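Local coordinates for putative sugar binding protein (Salmonella enterica subsp. enterica serovar Typhimurium, PDB 3KNZ) that probably binds phosphorylated sugars or related carbohydrate derivatives through its SIS domains, although its precise substrate and activity remain unestablished, at residues T51-Y62 against L78-L88; S96-G107 against G124-V133. One frame throughout, in Å; residues are numbered along the deposited sequence.

Contact 1 (T51-Y62 against L78-L88); sequences TRIILTGSGTSY and LPVDVCWPFML
Arg52 and Asp81 form a salt bridge on the face of the sheet that carries Ile54 and Thr56. Followed outward, Arg52 CB passes 3.7 Å from Pro79 O. CG sits between the backbone N and the carbonyl carbon, and the bend at chi3 swings NE and the guanidinium beyond it toward Asp81. CD and CZ approach Asp81 OD2, CZ also lying by Pro79 CB, and NH1 lies by Pro79 CG. Arg52 NE gives a nearly straight bond to Asp81 OD2 (2.9 Å, 171°), in the guanidinium plane, on the syn side of OD2 but tilted out of the carboxylate plane, while NH2 bonds only weakly to OD1. The two planes are only modestly tilted, and Pro79 CB covers one guanidinium face, 3.5 Å from Arg52 NH2. Arg52 NH2 also lies close to its counterpart in the second subunit, a like-charge approach that Asp81 probably tempers.

Strands 52-56 and 80-83 run parallel, 19° apart, in a beta-alpha-beta unit closed by helix 59-76. Hydrogen bonds from Ile53 N to Pro79 O, Asp81 N to Ile53 O, Leu55 N to Asp81 O and Cys83 N to Leu55 O set the register. Thr56 OG1, anti to its own N, donates to Cys83 O at 2.8 Å from above the carbonyl plane. Leu88 CD1 meets Ile54 CG2 (3.8 Å) on the same face. On the opposite face, that of Leu55, Val82 CG1 touches Tyr62 CE1, and Trp84 NE1 lies 3.4 Å above the centre of the Tyr62 ring, the ring planes inclined at 34°.

Contact 2 (S96-G107 against G124-V133); sequences SGKALVVGISQG and GHITASMAGV
The second parallel beta-alpha-beta unit of this SIS sheet brings strand 99-105 beside strand 126-131, with helix 111-122 as the crossover; their axes approach to 4.5 Å at 20°. Six backbone bonds establish the pairing. Val101, Gly103 and Ser105 donate to the carbonyls of Ile126, Ala128 and Met130, and the N-H groups of Ile126, Ala128 and Met130 return to the carbonyls of Ala99, Val101 and Gly103. The shortest, Gly103 N to Ala128 O and Met130 N to Gly103 O, are both 2.8 Å.

Before the strands pair, His125 takes over the pattern with its ring. Its CG lies beside the backbone N, which carries ND1 to the Ala99 N-H: the bond is 3.0 Å long, 7° out of the ring plane and bent to 144°. At the same edge CE1 comes 3.4 Å from Gly97 O, while NE2 is hydrogen-bonded to Leu93 O. With both ring nitrogens engaged, the imidazole is fixed in its rotation.

One face of the pair is apolar. Leu100 CD1 lies 3.7 Å from Ile126 CG2 and also touches Ala128 CB, which Val102 CG2 reaches from two residues further on, the next position on that face. Val102 CG1 meets Met130 CG at 3.8 Å, and the extended selenomethionine chain continues onto helix 161-179. Ile104 CG2 runs alongside Met130 CB, the two side chains leaving the sheet in the same direction. On the reverse face Val101 and Ser129 pack on helix 111-122, and Ser129 OG bonds to Asp139. Helices thus pack on both faces of a parallel sheet, the three-layer alpha-beta-alpha sandwich of the Rossmann-like SIS fold.

Contact 1 and contact 2 lie in one parallel sheet, their centres about 8 Å apart, and are sewn together by strands 52-56 and 99-105. Thr51 N lies 2.7 Å from Lys98 O, and Ile54 O lies 2.8 Å from Val102 N, both probable hydrogen bonds. This gives the order 80-83, 52-56, 99-105, 126-131. Helices 59-76 and 111-122 cover opposite faces of the sheet, so the chain leaves strands 52-56 and 99-105 toward opposite sides; the switch point lies between the C-terminal ends of those two strands. There Ser61 OG of contact 1 bonds to Gln106 NE2 of contact 2. Sugar phosphates bind at this end in related SIS domains, so a similar site here is plausible but not demonstrated.

Contact 1 (T51-Y62 against L78-L88)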
loop_
_atom_site.group_PDB
_atom_site.type_symbol
_atom_site.label_atom_id
_atom_site.label_comp_id
_atom_site.label_asym_id
_atom_site.label_seq_id
_atom_site.Cartn_x
_atom_site.Cartn_y
_atom_site.Cartn_z
ATOM N N THR A 51 -17.772 -0.349 14.876
ATOM C CA THR A 51 -16.896 0.749 15.278
ATOM C C THR A 51 -16.000 1.287 14.162
ATOM O O THR A 51 -15.374 2.336 14.325
ATOM C CB THR A 51 -16.002 0.316 16.450
ATOM O OG1 THR A 51 -15.007 -0.604 15.983
ATOM C CG2 THR A 51 -16.845 -0.342 17.548
ATOM N N ARG A 52 -15.932 0.584 13.035
ATOM C CA ARG A 52 -15.103 1.037 11.911
ATOM C C ARG A 52 -15.478 0.326 10.607
ATOM O O ARG A 52 -16.102 -0.743 10.621
ATOM C CB ARG A 52 -13.618 0.792 12.221
ATOM C CG ARG A 52 -13.212 -0.692 12.230
ATOM C CD ARG A 52 -11.809 -0.933 12.812
ATOM N NE ARG A 52 -10.797 -0.002 12.307
ATOM C CZ ARG A 52 -10.384 1.095 12.945
ATOM N NH1 ARG A 52 -10.874 1.419 14.136
ATOM N NH2 ARG A 52 -9.462 1.871 12.394
ATOM N N ILE A 53 -15.124 0.928 9.477
ATOM C CA ILE A 53 -15.351 0.269 8.192
ATOM C C ILE A 53 -13.995 -0.161 7.643
ATOM O O ILE A 53 -13.020 0.585 7.728
ATOM C CB ILE A 53 -16.079 1.154 7.131
ATOM C CG1 ILE A 53 -17.495 1.540 7.577
ATOM C CG2 ILE A 53 -16.167 0.417 5.784
ATOM C CD1 ILE A 53 -17.545 2.697 8.526
ATOM N N ILE A 54 -13.940 -1.377 7.111
ATOM C CA ILE A 54 -12.729 -1.914 6.505
ATOM C C ILE A 54 -13.069 -2.278 5.063
ATOM O O ILE A 54 -13.862 -3.185 4.826
ATOM C CB ILE A 54 -12.246 -3.173 7.249
ATOM C CG1 ILE A 54 -11.944 -2.851 8.719
ATOM C CG2 ILE A 54 -11.022 -3.765 6.576
ATOM C CD1 ILE A 54 -11.549 -4.077 9.553
ATOM N N LEU A 55 -12.511 -1.541 4.107
ATOM C CA LEU A 55 -12.716 -1.822 2.682
ATOM C C LEU A 55 -11.533 -2.647 2.193
ATOM O O LEU A 55 -10.386 -2.216 2.319
ATOM C CB LEU A 55 -12.781 -0.529 1.877
ATOM C CG LEU A 55 -13.729 0.553 2.391
ATOM C CD1 LEU A 55 -13.704 1.725 1.419
ATOM C CD2 LEU A 55 -15.140 0.017 2.562
ATOM N N THR A 56 -11.795 -3.826 1.640
ATOM C CA THR A 56 -10.708 -4.684 1.186
ATOM C C THR A 56 -10.914 -5.199 -0.235
ATOM O O THR A 56 -12.034 -5.475 -0.653
ATOM C CB THR A 56 -10.500 -5.887 2.131
ATOM O OG1 THR A 56 -9.235 -6.496 1.848
ATOM C CG2 THR A 56 -11.636 -6.916 1.984
ATOM N N GLY A 57 -9.808 -5.332 -0.961
ATOM C CA GLY A 57 -9.836 -5.780 -2.343
ATOM C C GLY A 57 -8.503 -5.552 -3.031
ATOM O O GLY A 57 -7.510 -5.157 -2.396
ATOM N N SER A 58 -8.500 -5.778 -4.340
ATOM C CA SER A 58 -7.295 -5.672 -5.151
ATOM C C SER A 58 -7.529 -4.871 -6.423
ATOM O O SER A 58 -8.671 -4.692 -6.851
ATOM C CB SER A 58 -6.839 -7.078 -5.541
ATOM O OG SER A 58 -6.700 -7.893 -4.390
ATOM N N GLY A 59 -6.444 -4.396 -7.028
ATOM C CA GLY A 59 -6.530 -3.643 -8.285
ATOM C C GLY A 59 -7.556 -2.516 -8.300
ATOM O O GLY A 59 -7.606 -1.697 -7.388
ATOM N N THR A 60 -8.374 -2.468 -9.347
ATOM C CA THR A 60 -9.374 -1.410 -9.476
ATOM C C THR A 60 -10.277 -1.285 -8.247
ATOM O O THR A 60 -10.625 -0.179 -7.844
ATOM C CB THR A 60 -10.223 -1.596 -10.740
ATOM O OG1 THR A 60 -9.378 -1.490 -11.892
ATOM C CG2 THR A 60 -11.331 -0.535 -10.818
ATOM N N SER A 61 -10.641 -2.415 -7.651
ATOM C CA SER A 61 -11.482 -2.403 -6.461
ATOM C C SER A 61 -10.774 -1.680 -5.325
ATOM O O SER A 61 -11.358 -0.830 -4.652
ATOM C CB SER A 61 -11.831 -3.831 -6.042
ATOM O OG SER A 61 -12.538 -4.496 -7.076
ATOM N N TYR A 62 -9.512 -2.038 -5.119
ATOM C CA TYR A 62 -8.672 -1.423 -4.086
ATOM C C TYR A 62 -8.522 0.077 -4.297
ATOM O O TYR A 62 -8.609 0.857 -3.341
ATOM C CB TYR A 62 -7.298 -2.111 -4.059
ATOM C CG TYR A 62 -6.196 -1.367 -3.328
ATOM C CD1 TYR A 62 -6.154 -1.315 -1.941
ATOM C CD2 TYR A 62 -5.163 -0.758 -4.039
ATOM C CE1 TYR A 62 -5.124 -0.642 -1.280
ATOM C CE2 TYR A 62 -4.141 -0.083 -3.395
ATOM C CZ TYR A 62 -4.121 -0.030 -2.021
ATOM O OH TYR A 62 -3.084 0.641 -1.410
ATOM N N LEU A 78 -16.957 7.297 11.134
ATOM C CA LEU A 78 -16.192 6.179 11.675
ATOM C C LEU A 78 -14.860 6.091 10.958
ATOM O O LEU A 78 -14.706 6.613 9.849
ATOM C CB LEU A 78 -16.932 4.854 11.461
ATOM C CG LEU A 78 -18.205 4.591 12.262
ATOM C CD1 LEU A 78 -18.877 3.313 11.783
ATOM C CD2 LEU A 78 -17.876 4.516 13.744
ATOM N N PRO A 79 -13.875 5.449 11.597
ATOM C CA PRO A 79 -12.621 5.242 10.896
ATOM C C PRO A 79 -12.861 4.347 9.691
ATOM O O PRO A 79 -13.727 3.475 9.743
ATOM C CB PRO A 79 -11.759 4.505 11.924
ATOM C CG PRO A 79 -12.325 4.866 13.239
ATOM C CD PRO A 79 -13.795 5.057 13.015
ATOM N N VAL A 80 -12.113 4.561 8.618
ATOM C CA VAL A 80 -12.229 3.715 7.442
ATOM C C VAL A 80 -10.860 3.212 6.987
ATOM O O VAL A 80 -10.001 4.000 6.595
ATOM C CB VAL A 80 -12.887 4.453 6.278
ATOM C CG1 VAL A 80 -12.803 3.595 4.996
ATOM C CG2 VAL A 80 -14.330 4.831 6.629
ATOM N N ASP A 81 -10.669 1.898 7.033
ATOM C CA ASP A 81 -9.419 1.284 6.610
ATOM C C ASP A 81 -9.520 0.821 5.166
ATOM O O ASP A 81 -10.596 0.425 4.717
ATOM C CB ASP A 81 -9.122 0.050 7.469
ATOM C CG ASP A 81 -8.932 0.373 8.940
ATOM O OD1 ASP A 81 -8.335 1.425 9.255
ATOM O OD2 ASP A 81 -9.351 -0.451 9.784
ATOM N N VAL A 82 -8.404 0.880 4.437
ATOM C CA VAL A 82 -8.336 0.328 3.079
ATOM C C VAL A 82 -7.093 -0.548 2.981
ATOM O O VAL A 82 -5.974 -0.061 3.130
ATOM C CB VAL A 82 -8.241 1.389 1.988
ATOM C CG1 VAL A 82 -8.146 0.704 0.638
ATOM C CG2 VAL A 82 -9.440 2.333 2.033
ATOM N N CYS A 83 -7.281 -1.838 2.726
ATOM C CA CYS A 83 -6.152 -2.754 2.664
ATOM C C CYS A 83 -6.416 -3.963 1.787
ATOM O O CYS A 83 -7.565 -4.290 1.485
ATOM C CB CYS A 83 -5.856 -3.279 4.053
ATOM S SG CYS A 83 -7.156 -4.369 4.593
ATOM N N TRP A 84 -5.335 -4.640 1.408
ATOM C CA TRP A 84 -5.426 -5.850 0.612
ATOM C C TRP A 84 -5.877 -6.988 1.521
ATOM O O TRP A 84 -5.551 -7.003 2.709
ATOM C CB TRP A 84 -4.084 -6.184 -0.032
ATOM C CG TRP A 84 -3.543 -5.071 -0.835
ATOM C CD1 TRP A 84 -4.056 -4.573 -1.993
ATOM C CD2 TRP A 84 -2.363 -4.316 -0.557
ATOM N NE1 TRP A 84 -3.279 -3.538 -2.447
ATOM C CE2 TRP A 84 -2.229 -3.362 -1.585
ATOM C CE3 TRP A 84 -1.414 -4.344 0.472
ATOM C CZ2 TRP A 84 -1.181 -2.441 -1.619
ATOM C CZ3 TRP A 84 -0.373 -3.436 0.434
ATOM C CH2 TRP A 84 -0.265 -2.494 -0.607
ATOM N N PRO A 85 -6.625 -7.948 0.962
ATOM C CA PRO A 85 -7.173 -9.048 1.754
ATOM C C PRO A 85 -6.173 -9.795 2.647
ATOM O O PRO A 85 -6.522 -10.149 3.773
ATOM C CB PRO A 85 -7.742 -9.989 0.692
ATOM C CG PRO A 85 -8.014 -9.117 -0.489
ATOM C CD PRO A 85 -6.978 -8.052 -0.467
ATOM N N PHE A 86 -4.948 -10.024 2.171
ATOM C CA PHE A 86 -3.975 -10.797 2.953
ATOM C C PHE A 86 -3.575 -10.081 4.242
ATOM O O PHE A 86 -3.131 -10.719 5.197
ATOM C CB PHE A 86 -2.739 -11.186 2.122
ATOM C CG PHE A 86 -1.865 -10.023 1.730
ATOM C CD1 PHE A 86 -0.835 -9.598 2.555
ATOM C CD2 PHE A 86 -2.066 -9.363 0.526
ATOM C CE1 PHE A 86 -0.029 -8.520 2.191
ATOM C CE2 PHE A 86 -1.267 -8.297 0.151
ATOM C CZ PHE A 86 -0.250 -7.870 0.983
HETATM N N MSE A 87 -3.742 -8.763 4.266
HETATM C CA MSE A 87 -3.457 -7.970 5.464
HETATM C C MSE A 87 -4.494 -8.253 6.559
HETATM O O MSE A 87 -4.214 -8.048 7.743
HETATM C CB MSE A 87 -3.474 -6.470 5.147
HETATM C CG MSE A 87 -2.394 -6.005 4.194
HETATM SE SE MSE A 87 -0.663 -6.001 5.051
HETATM C CE MSE A 87 -0.868 -4.476 6.236
ATOM N N LEU A 88 -5.695 -8.686 6.166
ATOM C CA LEU A 88 -6.746 -9.019 7.134
ATOM C C LEU A 88 -6.613 -10.453 7.644
ATOM O O LEU A 88 -7.438 -11.312 7.346
ATOM C CB LEU A 88 -8.136 -8.814 6.535
ATOM C CG LEU A 88 -8.583 -7.372 6.410
ATOM C CD1 LEU A 88 -9.948 -7.320 5.735
ATOM C CD2 LEU A 88 -8.614 -6.729 7.800
#

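Contact 2 (S96-G107 against G124-V133)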
loop_
_atom_site.group_PDB
_atom_site.type_symbol
_atom_site.label_atom_id
_atom_site.label_comp_id
_atom_site.label_asym_id
_atom_site.label_seq_id
_atom_site.Cartn_x
_atom_site.Cartn_y
_atom_site.Cartn_z
ATOM N N SER A 96 -9.015 -6.022 16.154
ATOM C CA SER A 96 -9.886 -4.950 15.701
ATOM C C SER A 96 -11.223 -4.886 16.422
ATOM O O SER A 96 -11.770 -5.905 16.865
ATOM C CB SER A 96 -10.145 -5.096 14.203
ATOM O OG SER A 96 -11.009 -4.076 13.717
ATOM N N GLY A 97 -11.733 -3.661 16.531
ATOM C CA GLY A 97 -13.048 -3.416 17.101
ATOM C C GLY A 97 -14.036 -3.881 16.055
ATOM O O GLY A 97 -13.690 -3.980 14.871
ATOM N N LYS A 98 -15.256 -4.185 16.476
ATOM C CA LYS A 98 -16.252 -4.667 15.547
ATOM C C LYS A 98 -16.255 -3.755 14.334
ATOM O O LYS A 98 -16.305 -2.537 14.465
ATOM C CB LYS A 98 -17.621 -4.715 16.209
ATOM C CG LYS A 98 -18.668 -5.445 15.402
ATOM C CD LYS A 98 -19.815 -5.875 16.293
ATOM C CE LYS A 98 -20.828 -6.675 15.516
ATOM N NZ LYS A 98 -21.886 -7.227 16.399
ATOM N N ALA A 99 -16.187 -4.351 13.151
ATOM C CA ALA A 99 -16.133 -3.589 11.916
ATOM C C ALA A 99 -17.111 -4.099 10.877
ATOM O O ALA A 99 -17.653 -5.206 10.989
ATOM C CB ALA A 99 -14.728 -3.657 11.334
ATOM N N LEU A 100 -17.343 -3.263 9.871
ATOM C CA LEU A 100 -18.102 -3.666 8.712
ATOM C C LEU A 100 -17.031 -3.900 7.660
ATOM O O LEU A 100 -16.405 -2.954 7.178
ATOM C CB LEU A 100 -19.064 -2.580 8.249
ATOM C CG LEU A 100 -19.699 -2.839 6.879
ATOM C CD1 LEU A 100 -20.645 -4.014 6.952
ATOM C CD2 LEU A 100 -20.423 -1.602 6.398
ATOM N N VAL A 101 -16.772 -5.161 7.345
ATOM C CA VAL A 101 -15.784 -5.487 6.333
ATOM C C VAL A 101 -16.494 -5.593 5.000
ATOM O O VAL A 101 -17.369 -6.435 4.825
ATOM C CB VAL A 101 -15.041 -6.792 6.654
ATOM C CG1 VAL A 101 -14.185 -7.204 5.481
ATOM C CG2 VAL A 101 -14.190 -6.618 7.909
ATOM N N VAL A 102 -16.136 -4.711 4.074
ATOM C CA VAL A 102 -16.744 -4.707 2.754
ATOM C C VAL A 102 -15.761 -5.286 1.755
ATOM O O VAL A 102 -14.698 -4.722 1.516
ATOM C CB VAL A 102 -17.122 -3.283 2.300
ATOM C CG1 VAL A 102 -17.816 -3.331 0.951
ATOM C CG2 VAL A 102 -17.999 -2.598 3.339
ATOM N N GLY A 103 -16.112 -6.429 1.186
ATOM C CA GLY A 103 -15.271 -7.070 0.188
ATOM C C GLY A 103 -15.673 -6.513 -1.153
ATOM O O GLY A 103 -16.859 -6.500 -1.476
ATOM N N ILE A 104 -14.690 -6.038 -1.917
ATOM C CA ILE A 104 -14.942 -5.428 -3.219
ATOM C C ILE A 104 -14.211 -6.161 -4.346
ATOM O O ILE A 104 -13.017 -6.448 -4.257
ATOM C CB ILE A 104 -14.492 -3.951 -3.240
ATOM C CG1 ILE A 104 -14.967 -3.225 -1.978
ATOM C CG2 ILE A 104 -14.984 -3.259 -4.508
ATOM C CD1 ILE A 104 -14.410 -1.824 -1.855
ATOM N N SER A 105 -14.940 -6.448 -5.412
ATOM C CA SER A 105 -14.381 -7.119 -6.571
ATOM C C SER A 105 -15.149 -6.705 -7.798
ATOM O O SER A 105 -16.356 -6.868 -7.843
ATOM C CB SER A 105 -14.497 -8.625 -6.426
ATOM O OG SER A 105 -14.097 -9.247 -7.631
ATOM N N GLN A 106 -14.457 -6.178 -8.798
ATOM C CA GLN A 106 -15.125 -5.754 -10.035
ATOM C C GLN A 106 -15.941 -6.919 -10.611
ATOM O O GLN A 106 -17.092 -6.748 -10.999
ATOM C CB GLN A 106 -14.098 -5.218 -11.037
ATOM C CG GLN A 106 -13.315 -4.043 -10.482
ATOM C CD GLN A 106 -14.228 -2.908 -10.055
ATOM O OE1 GLN A 106 -14.850 -2.257 -10.888
ATOM N NE2 GLN A 106 -14.291 -2.652 -8.752
ATOM N N GLY A 107 -15.349 -8.107 -10.633
ATOM C CA GLY A 107 -16.045 -9.304 -11.082
ATOM C C GLY A 107 -16.743 -9.980 -9.911
ATOM O O GLY A 107 -17.064 -9.343 -8.910
ATOM N N GLY A 124 -17.005 -12.504 14.154
ATOM C CA GLY A 124 -18.093 -11.624 14.566
ATOM C C GLY A 124 -18.270 -10.311 13.817
ATOM O O GLY A 124 -19.208 -9.568 14.091
ATOM N N HIS A 125 -17.385 -10.005 12.875
ATOM C CA HIS A 125 -17.523 -8.765 12.115
ATOM C C HIS A 125 -18.645 -8.913 11.089
ATOM O O HIS A 125 -18.889 -10.009 10.588
ATOM C CB HIS A 125 -16.216 -8.397 11.405
ATOM C CG HIS A 125 -15.054 -8.206 12.327
ATOM N ND1 HIS A 125 -14.875 -7.059 13.071
ATOM C CD2 HIS A 125 -14.003 -9.010 12.617
ATOM C CE1 HIS A 125 -13.772 -7.171 13.790
ATOM N NE2 HIS A 125 -13.224 -8.346 13.534
ATOM N N ILE A 126 -19.338 -7.815 10.796
ATOM C CA ILE A 126 -20.396 -7.839 9.796
ATOM C C ILE A 126 -19.704 -7.740 8.445
ATOM O O ILE A 126 -18.739 -6.996 8.305
ATOM C CB ILE A 126 -21.403 -6.660 9.931
ATOM C CG1 ILE A 126 -22.156 -6.712 11.263
ATOM C CG2 ILE A 126 -22.414 -6.673 8.779
ATOM C CD1 ILE A 126 -21.353 -6.234 12.445
ATOM N N THR A 127 -20.188 -8.490 7.461
ATOM C CA THR A 127 -19.597 -8.447 6.134
ATOM C C THR A 127 -20.571 -7.927 5.087
ATOM O O THR A 127 -21.786 -8.043 5.238
ATOM C CB THR A 127 -19.123 -9.832 5.689
ATOM O OG1 THR A 127 -20.228 -10.747 5.733
ATOM C CG2 THR A 127 -17.993 -10.326 6.583
ATOM N N ALA A 128 -20.019 -7.348 4.027
ATOM C CA ALA A 128 -20.800 -6.838 2.906
ATOM C C ALA A 128 -20.018 -7.094 1.631
ATOM O O ALA A 128 -18.797 -7.193 1.658
ATOM C CB ALA A 128 -21.068 -5.358 3.065
ATOM N N SER A 129 -20.714 -7.199 0.510
ATOM C CA SER A 129 -20.042 -7.458 -0.747
ATOM C C SER A 129 -20.370 -6.381 -1.757
ATOM O O SER A 129 -21.489 -5.882 -1.797
ATOM C CB SER A 129 -20.454 -8.820 -1.298
ATOM O OG SER A 129 -21.849 -8.869 -1.547
HETATM N N MSE A 130 -19.372 -6.015 -2.553
HETATM C CA MSE A 130 -19.546 -5.046 -3.632
HETATM C C MSE A 130 -18.921 -5.589 -4.896
HETATM O O MSE A 130 -17.778 -5.259 -5.222
HETATM C CB MSE A 130 -18.939 -3.680 -3.308
HETATM C CG MSE A 130 -19.737 -2.884 -2.307
HETATM SE SE MSE A 130 -19.213 -1.022 -2.280
HETATM C CE MSE A 130 -20.363 -0.438 -0.818
ATOM N N ALA A 131 -19.676 -6.433 -5.592
ATOM C CA ALA A 131 -19.230 -7.028 -6.845
ATOM C C ALA A 131 -19.876 -6.289 -8.010
ATOM O O ALA A 131 -20.817 -5.519 -7.822
ATOM C CB ALA A 131 -19.593 -8.508 -6.887
ATOM N N GLY A 132 -19.372 -6.520 -9.214
ATOM C CA GLY A 132 -19.940 -5.889 -10.399
ATOM C C GLY A 132 -20.990 -6.770 -11.056
ATOM O O GLY A 132 -21.640 -6.356 -12.012
ATOM N N VAL A 133 -21.148 -7.993 -10.554
ATOM C CA VAL A 133 -22.122 -8.929 -11.103
ATOM C C VAL A 133 -22.959 -9.520 -9.980
ATOM O O VAL A 133 -22.615 -9.407 -8.804
ATOM C CB VAL A 133 -21.437 -10.081 -11.885
ATOM C CG1 VAL A 133 -20.610 -9.531 -13.037
ATOM C CG2 VAL A 133 -20.565 -10.921 -10.962
#